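PDB 3NSW: excretory-secretory protein 2 from Ancylostoma ceylanicum, which is of unknown molecular function but, as a hookworm excretory-secretory protein with a netrin-like fold, may act as an immunomodulator in the host. Local coordinates for residues Y27-G32 with D74-L79; S37-Y42 with F59-D64. One frame throughout, in Å; residues are numbered along the deposited sequence. Where two conformers were deposited one is given.

Contact 1 (Y27-G32 with D74-L79); sequences YVTVTG and DTDYVL
Val-28 pushes its CG2 methyl into the hollow bounded by Tyr-77 and Leu-79 of the facing strand, a worked case of how an antiparallel pair sorts its bumps onto two unlike faces. The methyl sits over a carbonyl oxygen, Val-28 CG2 to Tyr-77 O being 3.5 Å, with Tyr-77 CB at 4.0 Å and Leu-79 CB at 4.1 Å beside it. To get there the methyl takes the crowded position between backbone N and carbonyl carbon (chi1 -59°, with CG1 beside N). Two residues on, Val-30 CG2 settles obliquely against the Tyr-77 ring, 3.7 Å from CE2, so the two valines meet different parts of one tyrosine, its stem and its ring. Thr-72 N holds the Tyr-77 hydroxyl, and Val-90 and Leu-92 of the next strand touch its side chain.

On the face bearing Tyr-27, Thr-29 and Asp-76 the contacts are mostly polar. Thr-29 OG1 donates to Asp-76 OD1 at 2.7 Å, meeting it from above the carboxylate plane, while Trp-43 NE1 bonds the same hydroxyl. Asp-76 also brings its CB to the edge of the Tyr-27 ring, with the ring and carboxylate planes 83° apart. Tyr-27 itself is stacked on His-93, which Asp-76 touches as well.

Between the faces, Val-28 and Tyr-77 form a hydrogen-bonded pair: Val-28 N reaches Tyr-77 O at 2.9 Å, and Tyr-77 N reaches Val-28 O at 2.9 Å, the first bond almost straight at 172°. Strands 24-33 and 75-82 of the netrin-like fold thus share one face where valine methyls meet a tyrosine and a leucine, and one where a threonine hydroxyl meets a carboxylate. With Thr-29 OG1 donating a hydrogen bond to OD1, Asp-76 is probably favoured in its ionised form.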
loop_
_atom_site.group_PDB
_atom_site.type_symbol
_atom_site.label_atom_id
_atom_site.label_comp_id
_atom_site.label_asym_id
_atom_site.label_seq_id
_atom_site.Cartn_x
_atom_site.Cartn_y
_atom_site.Cartn_z
ATOM N N TYR A 27 -6.605 -0.720 -0.160
ATOM C CA TYR A 27 -6.879 -1.678 0.911
ATOM C C TYR A 27 -6.603 -3.006 0.236
ATOM O O TYR A 27 -7.266 -3.336 -0.757
ATOM C CB TYR A 27 -8.365 -1.546 1.288
ATOM C CG TYR A 27 -8.916 -2.539 2.290
ATOM C CD1 TYR A 27 -8.085 -3.283 3.133
ATOM C CD2 TYR A 27 -10.312 -2.668 2.446
ATOM C CE1 TYR A 27 -8.640 -4.188 4.076
ATOM C CE2 TYR A 27 -10.859 -3.553 3.370
ATOM C CZ TYR A 27 -10.025 -4.299 4.178
ATOM O OH TYR A 27 -10.570 -5.158 5.102
ATOM N N VAL A 28 -5.588 -3.727 0.722
ATOM C CA VAL A 28 -5.118 -4.957 0.078
ATOM C C VAL A 28 -4.961 -6.102 1.077
ATOM O O VAL A 28 -4.849 -5.872 2.280
ATOM C CB VAL A 28 -3.751 -4.744 -0.635
ATOM C CG1 VAL A 28 -3.847 -3.639 -1.711
ATOM C CG2 VAL A 28 -2.648 -4.417 0.366
ATOM N N THR A 29 -4.973 -7.336 0.574
ATOM C CA THR A 29 -4.504 -8.472 1.350
ATOM C C THR A 29 -3.281 -9.029 0.647
ATOM O O THR A 29 -3.275 -9.180 -0.582
ATOM C CB THR A 29 -5.555 -9.588 1.441
ATOM O OG1 THR A 29 -6.776 -9.058 1.970
ATOM C CG2 THR A 29 -5.049 -10.714 2.385
ATOM N N VAL A 30 -2.239 -9.321 1.422
ATOM C CA VAL A 30 -1.081 -10.060 0.895
ATOM C C VAL A 30 -1.493 -11.526 0.804
ATOM O O VAL A 30 -1.863 -12.137 1.813
ATOM C CB VAL A 30 0.173 -9.886 1.791
ATOM C CG1 VAL A 30 1.330 -10.796 1.333
ATOM C CG2 VAL A 30 0.610 -8.442 1.811
ATOM N N THR A 31 -1.441 -12.092 -0.399
ATOM C CA THR A 31 -1.973 -13.450 -0.627
ATOM C C THR A 31 -0.875 -14.483 -0.825
ATOM O O THR A 31 -1.155 -15.669 -1.034
ATOM C CB THR A 31 -2.894 -13.502 -1.848
ATOM O OG1 THR A 31 -2.142 -13.156 -3.020
ATOM C CG2 THR A 31 -4.069 -12.551 -1.673
ATOM N N GLY A 32 0.374 -14.028 -0.768
ATOM C CA GLY A 32 1.520 -14.898 -1.008
ATOM C C GLY A 32 2.728 -14.098 -1.453
ATOM O O GLY A 32 2.674 -12.871 -1.559
ATOM N N ASP A 74 -1.746 -13.528 4.198
ATOM C CA ASP A 74 -3.190 -13.400 4.412
ATOM C C ASP A 74 -3.489 -12.251 5.365
ATOM O O ASP A 74 -4.438 -12.310 6.151
ATOM C CB ASP A 74 -3.821 -14.691 4.965
ATOM C CG ASP A 74 -3.588 -15.914 4.081
ATOM O OD1 ASP A 74 -3.649 -15.820 2.844
ATOM O OD2 ASP A 74 -3.348 -16.981 4.653
ATOM N N THR A 75 -2.656 -11.215 5.306
ATOM C CA THR A 75 -2.784 -10.081 6.215
ATOM C C THR A 75 -3.192 -8.828 5.449
ATOM O O THR A 75 -2.747 -8.607 4.319
ATOM C CB THR A 75 -1.471 -9.849 6.982
ATOM O OG1 THR A 75 -1.145 -11.047 7.703
ATOM C CG2 THR A 75 -1.616 -8.712 7.989
ATOM N N ASP A 76 -4.049 -8.015 6.060
ATOM C CA ASP A 76 -4.612 -6.871 5.367
ATOM C C ASP A 76 -3.769 -5.625 5.648
ATOM O O ASP A 76 -3.392 -5.383 6.789
ATOM C CB ASP A 76 -6.041 -6.607 5.807
ATOM C CG ASP A 76 -7.025 -7.677 5.337
ATOM O OD1 ASP A 76 -6.635 -8.580 4.574
ATOM O OD2 ASP A 76 -8.199 -7.583 5.729
ATOM N N TYR A 77 -3.522 -4.835 4.604
ATOM C CA TYR A 77 -2.749 -3.592 4.727
ATOM C C TYR A 77 -3.389 -2.430 3.992
ATOM O O TYR A 77 -4.130 -2.614 3.024
ATOM C CB TYR A 77 -1.354 -3.804 4.135
ATOM C CG TYR A 77 -0.545 -4.819 4.899
ATOM C CD1 TYR A 77 0.140 -4.455 6.052
ATOM C CD2 TYR A 77 -0.502 -6.170 4.491
ATOM C CE1 TYR A 77 0.884 -5.393 6.772
ATOM C CE2 TYR A 77 0.233 -7.113 5.212
ATOM C CZ TYR A 77 0.925 -6.710 6.345
ATOM O OH TYR A 77 1.649 -7.623 7.062
ATOM N N VAL A 78 -3.089 -1.218 4.444
ATOM C CA VAL A 78 -3.311 -0.057 3.599
ATOM C C VAL A 78 -1.976 0.164 2.890
ATOM O O VAL A 78 -0.918 0.153 3.532
ATOM C CB VAL A 78 -3.688 1.190 4.422
ATOM C CG1 VAL A 78 -3.801 2.411 3.517
ATOM C CG2 VAL A 78 -5.008 0.960 5.152
ATOM N N LEU A 79 -2.031 0.343 1.571
ATOM C CA LEU A 79 -0.826 0.426 0.754
ATOM C C LEU A 79 -0.913 1.689 -0.070
ATOM O O LEU A 79 -1.826 1.819 -0.886
ATOM C CB LEU A 79 -0.760 -0.786 -0.185
ATOM C CG LEU A 79 0.391 -0.793 -1.209
ATOM C CD1 LEU A 79 1.763 -0.913 -0.501
ATOM C CD2 LEU A 79 0.200 -1.900 -2.248
#

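Contact 2 (S37-Y42 with F59-D64); sequences SYNLQY and FGTLRD
Leu-40 and Leu-62 cross obliquely on the buried face of this antiparallel pair, with Leu-40 CD1 4.0 Å from Leu-62 CB. Next to them Tyr-42 turns its ring edge to the backbone of Gly-60: CE2 lies 3.9 Å from Gly-60 N, which is in the ring plane. Gly-60 has no side chain, and this is what lets the ring come so close to the main chain. On the other face Gln-41 OE1 comes obliquely to Phe-59 CE1 at 3.5 Å, its chain bent at chi2 (80°), while its NE2 donates to Tyr-42 O.

Four backbone bonds fix this register, two between Tyr-38 and Leu-62 and two between Leu-40 and Gly-60. Further out, Leu-79 of strand 75-82 touches Leu-40, Tyr-42 and Leu-62, and Trp-56 meets the Tyr-42 ring edge-to-face.

At the far end a water accepts a hydrogen bond from Tyr-38 OH and donates one to Asp-64 OD2. Asp-64 OD1 is held by Cys-66 N and Gly-67 N, and Leu-71 N bonds Tyr-38 OH. With two amide N-H groups donating to OD1 and a water donating to OD2, the buried Asp-64 is probably stabilised as a carboxylate.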
loop_
_atom_site.group_PDB
_atom_site.type_symbol
_atom_site.label_atom_id
_atom_site.label_comp_id
_atom_site.label_asym_id
_atom_site.label_seq_id
_atom_site.Cartn_x
_atom_site.Cartn_y
_atom_site.Cartn_z
ATOM N N SER A 37 8.679 -10.387 -4.915
ATOM C CA SER A 37 7.437 -9.622 -4.835
ATOM C C SER A 37 6.351 -10.315 -4.022
ATOM O O SER A 37 6.181 -11.542 -4.119
ATOM C CB SER A 37 6.876 -9.356 -6.234
ATOM O OG SER A 37 7.758 -8.579 -7.014
ATOM N N TYR A 38 5.617 -9.522 -3.257
ATOM C CA TYR A 38 4.407 -9.963 -2.591
ATOM C C TYR A 38 3.274 -9.967 -3.605
ATOM O O TYR A 38 3.182 -9.061 -4.438
ATOM C CB TYR A 38 4.070 -9.003 -1.445
ATOM C CG TYR A 38 5.079 -8.995 -0.322
ATOM C CD1 TYR A 38 5.034 -9.967 0.684
ATOM C CD2 TYR A 38 6.087 -8.015 -0.259
ATOM C CE1 TYR A 38 5.945 -9.963 1.719
ATOM C CE2 TYR A 38 7.020 -8.017 0.776
ATOM C CZ TYR A 38 6.932 -8.985 1.765
ATOM O OH TYR A 38 7.832 -9.007 2.797
ATOM N N ASN A 39 2.418 -10.987 -3.536
ATOM C CA ASN A 39 1.173 -11.028 -4.290
ATOM C C ASN A 39 0.080 -10.330 -3.499
ATOM O O ASN A 39 -0.023 -10.501 -2.275
ATOM C CB ASN A 39 0.739 -12.476 -4.569
ATOM C CG ASN A 39 1.678 -13.210 -5.510
ATOM O OD1 ASN A 39 1.996 -14.377 -5.283
ATOM N ND2 ASN A 39 2.107 -12.548 -6.577
ATOM N N LEU A 40 -0.733 -9.550 -4.205
ATOM C CA LEU A 40 -1.769 -8.714 -3.595
ATOM C C LEU A 40 -3.152 -8.950 -4.190
ATOM O O LEU A 40 -3.309 -9.141 -5.413
ATOM C CB LEU A 40 -1.445 -7.226 -3.800
ATOM C CG LEU A 40 -0.073 -6.728 -3.357
ATOM C CD1 LEU A 40 0.107 -5.265 -3.758
ATOM C CD2 LEU A 40 0.081 -6.905 -1.850
ATOM N N GLN A 41 -4.143 -8.939 -3.309
ATOM C CA GLN A 41 -5.537 -8.809 -3.693
ATOM C C GLN A 41 -5.972 -7.400 -3.321
ATOM O O GLN A 41 -5.802 -6.974 -2.182
ATOM C CB GLN A 41 -6.402 -9.838 -2.948
ATOM C CG GLN A 41 -7.904 -9.559 -2.982
ATOM C CD GLN A 41 -8.564 -9.992 -4.284
ATOM O OE1 GLN A 41 -8.388 -11.121 -4.735
ATOM N NE2 GLN A 41 -9.332 -9.092 -4.889
ATOM N N TYR A 42 -6.535 -6.680 -4.283
ATOM C CA TYR A 42 -7.040 -5.329 -4.029
ATOM C C TYR A 42 -8.525 -5.376 -3.709
ATOM O O TYR A 42 -9.306 -5.975 -4.448
ATOM C CB TYR A 42 -6.832 -4.452 -5.267
ATOM C CG TYR A 42 -5.416 -3.974 -5.417
ATOM C CD1 TYR A 42 -5.051 -2.692 -5.007
ATOM C CD2 TYR A 42 -4.436 -4.804 -5.967
ATOM C CE1 TYR A 42 -3.739 -2.244 -5.138
ATOM C CE2 TYR A 42 -3.126 -4.373 -6.098
ATOM C CZ TYR A 42 -2.787 -3.094 -5.693
ATOM O OH TYR A 42 -1.497 -2.671 -5.831
ATOM N N PHE A 59 -5.938 -7.998 -8.839
ATOM C CA PHE A 59 -4.644 -8.557 -8.422
ATOM C C PHE A 59 -3.482 -7.636 -8.784
ATOM O O PHE A 59 -3.535 -6.915 -9.782
ATOM C CB PHE A 59 -4.402 -9.930 -9.063
ATOM C CG PHE A 59 -5.598 -10.834 -9.038
ATOM C CD1 PHE A 59 -6.014 -11.431 -7.852
ATOM C CD2 PHE A 59 -6.312 -11.090 -10.205
ATOM C CE1 PHE A 59 -7.125 -12.273 -7.831
ATOM C CE2 PHE A 59 -7.424 -11.930 -10.193
ATOM C CZ PHE A 59 -7.830 -12.519 -9.001
ATOM N N GLY A 60 -2.429 -7.679 -7.976
ATOM C CA GLY A 60 -1.175 -6.985 -8.309
ATOM C C GLY A 60 -0.038 -7.547 -7.487
ATOM O O GLY A 60 -0.207 -8.551 -6.792
ATOM N N THR A 61 1.117 -6.894 -7.566
ATOM C CA THR A 61 2.304 -7.338 -6.846
ATOM C C THR A 61 3.038 -6.130 -6.290
ATOM O O THR A 61 2.891 -5.000 -6.784
ATOM C CB THR A 61 3.284 -8.111 -7.757
ATOM O OG1 THR A 61 3.658 -7.273 -8.856
ATOM C CG2 THR A 61 2.666 -9.404 -8.286
ATOM N N LEU A 62 3.805 -6.367 -5.236
ATOM C CA LEU A 62 4.620 -5.324 -4.623
ATOM C C LEU A 62 6.052 -5.822 -4.500
ATOM O O LEU A 62 6.332 -6.738 -3.730
ATOM C CB LEU A 62 4.061 -4.969 -3.233
ATOM C CG LEU A 62 4.859 -3.941 -2.419
ATOM C CD1 LEU A 62 4.828 -2.575 -3.107
ATOM C CD2 LEU A 62 4.293 -3.862 -0.992
ATOM N N ARG A 63 6.964 -5.217 -5.261
ATOM C CA ARG A 63 8.372 -5.592 -5.210
ATOM C C ARG A 63 9.076 -4.978 -3.997
ATOM O O ARG A 63 8.805 -3.832 -3.636
ATOM C CB ARG A 63 9.050 -5.154 -6.510
ATOM C CG ARG A 63 10.521 -5.495 -6.590
ATOM C CD ARG A 63 11.013 -5.369 -8.017
ATOM N NE ARG A 63 12.440 -5.082 -8.028
ATOM C CZ ARG A 63 13.171 -4.887 -9.119
ATOM N NH1 ARG A 63 12.624 -4.942 -10.326
ATOM N NH2 ARG A 63 14.452 -4.602 -8.994
ATOM N N ASP A 64 9.976 -5.739 -3.373
ATOM C CA ASP A 64 10.787 -5.238 -2.252
ATOM C C ASP A 64 12.245 -5.627 -2.448
ATOM O O ASP A 64 12.603 -6.802 -2.328
ATOM C CB ASP A 64 10.266 -5.744 -0.890
ATOM C CG ASP A 64 11.130 -5.278 0.298
ATOM O OD1 ASP A 64 11.926 -4.326 0.156
ATOM O OD2 ASP A 64 11.013 -5.867 1.393
HETATM O O HOH W 1 10.108 -8.113 2.511
#

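In the fold
Contacts 1 and 2 belong to one continuous sheet, for strands 24-33 and 37-45 are neighbours in it and Thr-31 and Gly-32 both bond to Asn-39 through their backbones. Their centres lie about 8 Å apart. Contact 1 joins two interior strands, whereas contact 2 adds 59-63, an outermost strand of the chain's sheet. Both are partly buried. Each has a buried side, Val-28, Val-30 and Tyr-77 in one, Tyr-38, Leu-40, Tyr-42 and Leu-62 in the other, with Leu-79 touching both groups. The opposite face of contact 2 carries the exposed Phe-59 and Thr-61, while contact 1 places its direct polar pairing among the partly exposed residues Thr-29 and Asp-76.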